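Local coordinates for structural polyprotein, VP1 (Israeli acute paralysis virus, PDB 5CDD), which probably serves as a structural subunit of the viral capsid, one of the proteins that build the icosahedral shell of this honeybee virus, at residues L102-L114 with P129-V143. Numbering follows the deposited sequence.
Sequences LKQSQTCYIRSFL and PSHITYPVINPVHEV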
loop_
_atom_site.group_PDB
_atom_site.type_symbol
_atom_site.label_atom_id
_atom_site.label_comp_id
_atom_site.label_asym_id
_atom_site.label_seq_id
_atom_site.Cartn_x
_atom_site.Cartn_y
_atom_site.Cartn_z
ATOM N N LEU A 102 18.822 44.933 -3.583
ATOM C CA LEU A 102 19.273 44.337 -4.833
ATOM C C LEU A 102 19.169 45.247 -6.048
ATOM O O LEU A 102 18.087 45.714 -6.401
ATOM C CB LEU A 102 18.501 43.044 -5.101
ATOM C CG LEU A 102 18.690 41.943 -4.053
ATOM C CD1 LEU A 102 17.893 40.717 -4.453
ATOM C CD2 LEU A 102 20.170 41.601 -3.923
ATOM N N LYS A 103 20.309 45.491 -6.684
ATOM C CA LYS A 103 20.364 46.327 -7.876
ATOM C C LYS A 103 20.172 45.428 -9.097
ATOM O O LYS A 103 20.791 44.369 -9.191
ATOM C CB LYS A 103 21.726 47.020 -7.977
ATOM C CG LYS A 103 22.165 47.816 -6.752
ATOM C CD LYS A 103 23.153 48.906 -7.162
ATOM C CE LYS A 103 23.916 49.480 -5.976
ATOM N NZ LYS A 103 25.066 48.613 -5.591
ATOM N N GLN A 104 19.321 45.842 -10.032
ATOM C CA GLN A 104 19.076 45.045 -11.232
ATOM C C GLN A 104 20.289 45.115 -12.153
ATOM O O GLN A 104 20.452 44.292 -13.058
ATOM C CB GLN A 104 17.834 45.555 -11.966
ATOM C CG GLN A 104 17.312 44.605 -13.031
ATOM C CD GLN A 104 16.045 45.111 -13.691
ATOM O OE1 GLN A 104 15.068 45.444 -13.014
ATOM N NE2 GLN A 104 16.052 45.173 -15.020
ATOM N N SER A 105 21.143 46.102 -11.906
ATOM C CA SER A 105 22.355 46.289 -12.693
ATOM C C SER A 105 23.379 45.238 -12.284
ATOM O O SER A 105 24.520 45.247 -12.750
ATOM C CB SER A 105 22.931 47.688 -12.453
ATOM O OG SER A 105 23.306 47.869 -11.097
ATOM N N GLN A 106 22.960 44.334 -11.403
ATOM C CA GLN A 106 23.829 43.274 -10.915
ATOM C C GLN A 106 23.099 41.947 -10.799
ATOM O O GLN A 106 21.873 41.881 -10.889
ATOM C CB GLN A 106 24.381 43.630 -9.532
ATOM C CG GLN A 106 25.261 44.860 -9.474
ATOM C CD GLN A 106 25.772 45.128 -8.068
ATOM O OE1 GLN A 106 24.988 45.349 -7.142
ATOM N NE2 GLN A 106 27.089 45.103 -7.900
ATOM N N THR A 107 23.882 40.893 -10.602
ATOM C CA THR A 107 23.366 39.546 -10.415
ATOM C C THR A 107 24.100 39.028 -9.192
ATOM O O THR A 107 25.146 38.390 -9.299
ATOM C CB THR A 107 23.666 38.631 -11.618
ATOM O OG1 THR A 107 22.871 39.038 -12.738
ATOM C CG2 THR A 107 23.337 37.184 -11.283
ATOM N N CYS A 108 23.552 39.338 -8.023
ATOM C CA CYS A 108 24.144 38.934 -6.759
ATOM C C CYS A 108 23.964 37.451 -6.469
ATOM O O CYS A 108 22.864 36.913 -6.590
ATOM C CB CYS A 108 23.531 39.752 -5.623
ATOM S SG CYS A 108 24.082 39.263 -3.981
ATOM N N TYR A 109 25.056 36.796 -6.088
ATOM C CA TYR A 109 25.018 35.380 -5.754
ATOM C C TYR A 109 25.898 35.118 -4.538
ATOM O O TYR A 109 26.846 35.860 -4.274
ATOM C CB TYR A 109 25.474 34.530 -6.946
ATOM C CG TYR A 109 26.938 34.651 -7.305
ATOM C CD1 TYR A 109 27.920 34.031 -6.534
ATOM C CD2 TYR A 109 27.342 35.380 -8.422
ATOM C CE1 TYR A 109 29.269 34.131 -6.865
ATOM C CE2 TYR A 109 28.689 35.490 -8.763
ATOM C CZ TYR A 109 29.645 34.862 -7.980
ATOM O OH TYR A 109 30.977 34.962 -8.311
ATOM N N ILE A 110 25.573 34.065 -3.797
ATOM C CA ILE A 110 26.320 33.705 -2.598
ATOM C C ILE A 110 26.942 32.320 -2.742
ATOM O O ILE A 110 26.255 31.357 -3.070
ATOM C CB ILE A 110 25.403 33.692 -1.356
ATOM C CG1 ILE A 110 24.643 35.019 -1.241
ATOM C CG2 ILE A 110 26.227 33.429 -0.111
ATOM C CD1 ILE A 110 25.516 36.227 -1.012
ATOM N N ARG A 111 28.243 32.231 -2.492
ATOM C CA ARG A 111 28.972 30.967 -2.577
ATOM C C ARG A 111 29.547 30.629 -1.206
ATOM O O ARG A 111 30.023 31.509 -0.491
ATOM C CB ARG A 111 30.128 31.079 -3.578
ATOM C CG ARG A 111 29.726 31.309 -5.025
ATOM C CD ARG A 111 29.335 30.010 -5.713
ATOM N NE ARG A 111 30.458 29.084 -5.896
ATOM C CZ ARG A 111 31.508 29.311 -6.683
ATOM N NH1 ARG A 111 31.602 30.440 -7.373
ATOM N NH2 ARG A 111 32.461 28.393 -6.799
ATOM N N SER A 112 29.499 29.355 -0.835
ATOM C CA SER A 112 30.049 28.916 0.441
ATOM C C SER A 112 30.928 27.692 0.201
ATOM O O SER A 112 30.563 26.792 -0.554
ATOM C CB SER A 112 28.928 28.590 1.437
ATOM O OG SER A 112 28.041 27.616 0.922
ATOM N N PHE A 113 32.094 27.675 0.836
ATOM C CA PHE A 113 33.042 26.578 0.680
ATOM C C PHE A 113 33.471 26.045 2.039
ATOM O O PHE A 113 33.018 26.515 3.082
ATOM C CB PHE A 113 34.296 27.066 -0.053
ATOM C CG PHE A 113 34.015 27.805 -1.328
ATOM C CD1 PHE A 113 33.923 27.126 -2.538
ATOM C CD2 PHE A 113 33.846 29.185 -1.319
ATOM C CE1 PHE A 113 33.669 27.813 -3.724
ATOM C CE2 PHE A 113 33.591 29.881 -2.496
ATOM C CZ PHE A 113 33.501 29.193 -3.702
ATOM N N LEU A 114 34.358 25.057 2.009
ATOM C CA LEU A 114 34.905 24.478 3.224
ATOM C C LEU A 114 36.317 25.022 3.370
ATOM O O LEU A 114 36.910 25.510 2.406
ATOM C CB LEU A 114 34.976 22.951 3.131
ATOM C CG LEU A 114 33.711 22.121 3.335
ATOM C CD1 LEU A 114 34.056 20.650 3.174
ATOM C CD2 LEU A 114 33.134 22.380 4.717
ATOM N N PRO A 129 33.521 20.581 -1.950
ATOM C CA PRO A 129 32.074 20.819 -1.912
ATOM C C PRO A 129 31.750 22.311 -1.886
ATOM O O PRO A 129 32.528 23.109 -1.363
ATOM C CB PRO A 129 31.643 20.112 -0.632
ATOM C CG PRO A 129 32.614 18.986 -0.537
ATOM C CD PRO A 129 33.922 19.655 -0.876
ATOM N N SER A 130 30.600 22.678 -2.442
ATOM C CA SER A 130 30.192 24.078 -2.487
ATOM C C SER A 130 28.693 24.260 -2.720
ATOM O O SER A 130 28.026 23.390 -3.283
ATOM C CB SER A 130 30.965 24.802 -3.592
ATOM O OG SER A 130 30.461 26.109 -3.799
ATOM N N HIS A 131 28.174 25.401 -2.279
ATOM C CA HIS A 131 26.763 25.730 -2.449
ATOM C C HIS A 131 26.658 27.165 -2.958
ATOM O O HIS A 131 27.510 28.000 -2.651
ATOM C CB HIS A 131 26.011 25.612 -1.123
ATOM C CG HIS A 131 24.542 25.882 -1.240
ATOM N ND1 HIS A 131 23.789 26.372 -0.196
ATOM C CD2 HIS A 131 23.688 25.731 -2.280
ATOM C CE1 HIS A 131 22.535 26.515 -0.587
ATOM N NE2 HIS A 131 22.448 26.133 -1.849
ATOM N N ILE A 132 25.614 27.453 -3.730
ATOM C CA ILE A 132 25.413 28.790 -4.276
ATOM C C ILE A 132 23.935 29.148 -4.388
ATOM O O ILE A 132 23.122 28.326 -4.808
ATOM C CB ILE A 132 26.061 28.919 -5.675
ATOM C CG1 ILE A 132 25.702 30.271 -6.300
ATOM C CG2 ILE A 132 25.599 27.781 -6.564
ATOM C CD1 ILE A 132 26.318 30.500 -7.663
ATOM N N THR A 133 23.594 30.378 -4.008
ATOM C CA THR A 133 22.213 30.850 -4.078
ATOM C C THR A 133 22.158 32.260 -4.654
ATOM O O THR A 133 23.166 32.964 -4.691
ATOM C CB THR A 133 21.541 30.873 -2.686
ATOM O OG1 THR A 133 22.175 31.856 -1.857
ATOM C CG2 THR A 133 21.646 29.509 -2.022
ATOM N N TYR A 134 20.977 32.660 -5.113
ATOM C CA TYR A 134 20.779 33.991 -5.672
ATOM C C TYR A 134 19.718 34.701 -4.844
ATOM O O TYR A 134 18.525 34.443 -4.996
ATOM C CB TYR A 134 20.333 33.898 -7.131
ATOM C CG TYR A 134 21.372 33.293 -8.049
ATOM C CD1 TYR A 134 21.615 31.918 -8.050
ATOM C CD2 TYR A 134 22.126 34.097 -8.905
ATOM C CE1 TYR A 134 22.585 31.358 -8.884
ATOM C CE2 TYR A 134 23.098 33.549 -9.743
ATOM C CZ TYR A 134 23.322 32.179 -9.726
ATOM O OH TYR A 134 24.281 31.633 -10.549
ATOM N N PRO A 135 20.145 35.610 -3.953
ATOM C CA PRO A 135 19.267 36.382 -3.069
ATOM C C PRO A 135 18.021 36.969 -3.723
ATOM O O PRO A 135 17.005 37.174 -3.059
ATOM C CB PRO A 135 20.198 37.456 -2.523
ATOM C CG PRO A 135 21.499 36.733 -2.435
ATOM C CD PRO A 135 21.549 36.021 -3.767
ATOM N N VAL A 136 18.091 37.238 -5.022
ATOM C CA VAL A 136 16.949 37.811 -5.719
ATOM C C VAL A 136 15.775 36.837 -5.779
ATOM O O VAL A 136 14.618 37.257 -5.789
ATOM C CB VAL A 136 17.325 38.244 -7.150
ATOM C CG1 VAL A 136 17.640 37.027 -8.004
ATOM C CG2 VAL A 136 16.196 39.052 -7.754
ATOM N N ILE A 137 16.073 35.539 -5.818
ATOM C CA ILE A 137 15.030 34.515 -5.865
ATOM C C ILE A 137 15.025 33.656 -4.600
ATOM O O ILE A 137 14.032 32.996 -4.292
ATOM C CB ILE A 137 15.195 33.587 -7.096
ATOM C CG1 ILE A 137 16.551 32.885 -7.052
ATOM C CG2 ILE A 137 15.059 34.389 -8.378
ATOM C CD1 ILE A 137 16.786 31.946 -8.222
ATOM N N ASN A 138 16.137 33.667 -3.871
ATOM C CA ASN A 138 16.254 32.898 -2.637
ATOM C C ASN A 138 17.063 33.672 -1.595
ATOM O O ASN A 138 18.288 33.560 -1.527
ATOM C CB ASN A 138 16.905 31.541 -2.925
ATOM C CG ASN A 138 17.084 30.701 -1.672
ATOM O OD1 ASN A 138 16.276 30.765 -0.742
ATOM N ND2 ASN A 138 18.136 29.892 -1.650
ATOM N N PRO A 139 16.372 34.472 -0.767
ATOM C CA PRO A 139 16.948 35.301 0.296
ATOM C C PRO A 139 17.728 34.546 1.365
ATOM O O PRO A 139 18.573 35.130 2.045
ATOM C CB PRO A 139 15.725 35.994 0.891
ATOM C CG PRO A 139 14.771 36.057 -0.254
ATOM C CD PRO A 139 14.919 34.693 -0.860
ATOM N N VAL A 140 17.449 33.255 1.516
ATOM C CA VAL A 140 18.113 32.449 2.537
ATOM C C VAL A 140 19.130 31.447 1.997
ATOM O O VAL A 140 18.799 30.576 1.192
ATOM C CB VAL A 140 17.075 31.677 3.383
ATOM C CG1 VAL A 140 17.756 31.021 4.575
ATOM C CG2 VAL A 140 15.976 32.621 3.842
ATOM N N HIS A 141 20.369 31.574 2.461
ATOM C CA HIS A 141 21.452 30.686 2.052
ATOM C C HIS A 141 21.707 29.708 3.195
ATOM O O HIS A 141 22.309 30.065 4.209
ATOM C CB HIS A 141 22.708 31.510 1.748
ATOM C CG HIS A 141 23.832 30.722 1.146
ATOM N ND1 HIS A 141 24.724 29.995 1.906
ATOM C CD2 HIS A 141 24.215 30.558 -0.142
ATOM C CE1 HIS A 141 25.610 29.421 1.112
ATOM N NE2 HIS A 141 25.324 29.747 -0.136
ATOM N N GLU A 142 21.227 28.480 3.026
ATOM C CA GLU A 142 21.372 27.436 4.036
ATOM C C GLU A 142 22.448 26.426 3.649
ATOM O O GLU A 142 22.373 25.800 2.592
ATOM C CB GLU A 142 20.027 26.730 4.225
ATOM C CG GLU A 142 18.946 27.628 4.808
ATOM C CD GLU A 142 17.548 27.065 4.630
ATOM O OE1 GLU A 142 16.970 27.250 3.539
ATOM O OE2 GLU A 142 17.029 26.433 5.575
ATOM N N VAL A 143 23.444 26.264 4.513
ATOM C CA VAL A 143 24.544 25.345 4.246
ATOM C C VAL A 143 24.991 24.602 5.510
ATOM O O VAL A 143 24.874 25.119 6.621
ATOM C CB VAL A 143 25.748 26.111 3.634
ATOM C CG1 VAL A 143 26.257 27.150 4.620
ATOM C CG2 VAL A 143 26.850 25.143 3.248
#
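I110 and S112 pair with T133 and H131 across two antiparallel strands, 110-114 and 131-133, whose axes come within 4.8 Å at 166°, four backbone hydrogen bonds running from I110 N to T133 O (2.8 Å, N-H...O 163°) to the longer H131 N to S112 O (3.3 Å). Between them R111 and I132 form a non-hydrogen-bonded pair on the other face of the sheet, where the arginine chain, bent at chi2 and chi3, lays CD against I132 CB (3.5 Å). This folds the guanidinium back so that F113 CZ lies over one face, toward the rim, and S130 OG at its edge. On the face of I110 and S112, H141 extends from strand 140-143 of the other sheet. With CG anti to the backbone N (chi1 -172°), it carries its imidazole out to the facing strand, where I110 CG2 lies over one face in a CH-pi contact, 3.8 Å from the ring centroid. H131 ND1 lies over the opposite face, likewise offset toward the rim, and S112 OG at the edge. Just before strand 110-114 and just after 131-133, Y109 CB sits over a face of the Y134 ring, 4.1 Å from its centroid, and T107 CG2 meets that ring's edge. The Y134 hydroxyl bonds N98 O of a second subunit. Where the chain turns after Y134, whose O accepts I137 N and N138 N, P135 packs its CG on C108 SG (3.9 Å) and I110 CG1; L102 CD1 lies against V136. R111 and F113 hydrogen-bond through their backbones to strand 166-172, so 110-116 lies between that strand and 131-133. The order 61-62, 166-172, 110-116, 131-133 matches the C-H-E-F sheet of the picornavirus-like jelly roll, making this its E-F pair, from which the chain crosses to strand G of the B-I-D-G sheet.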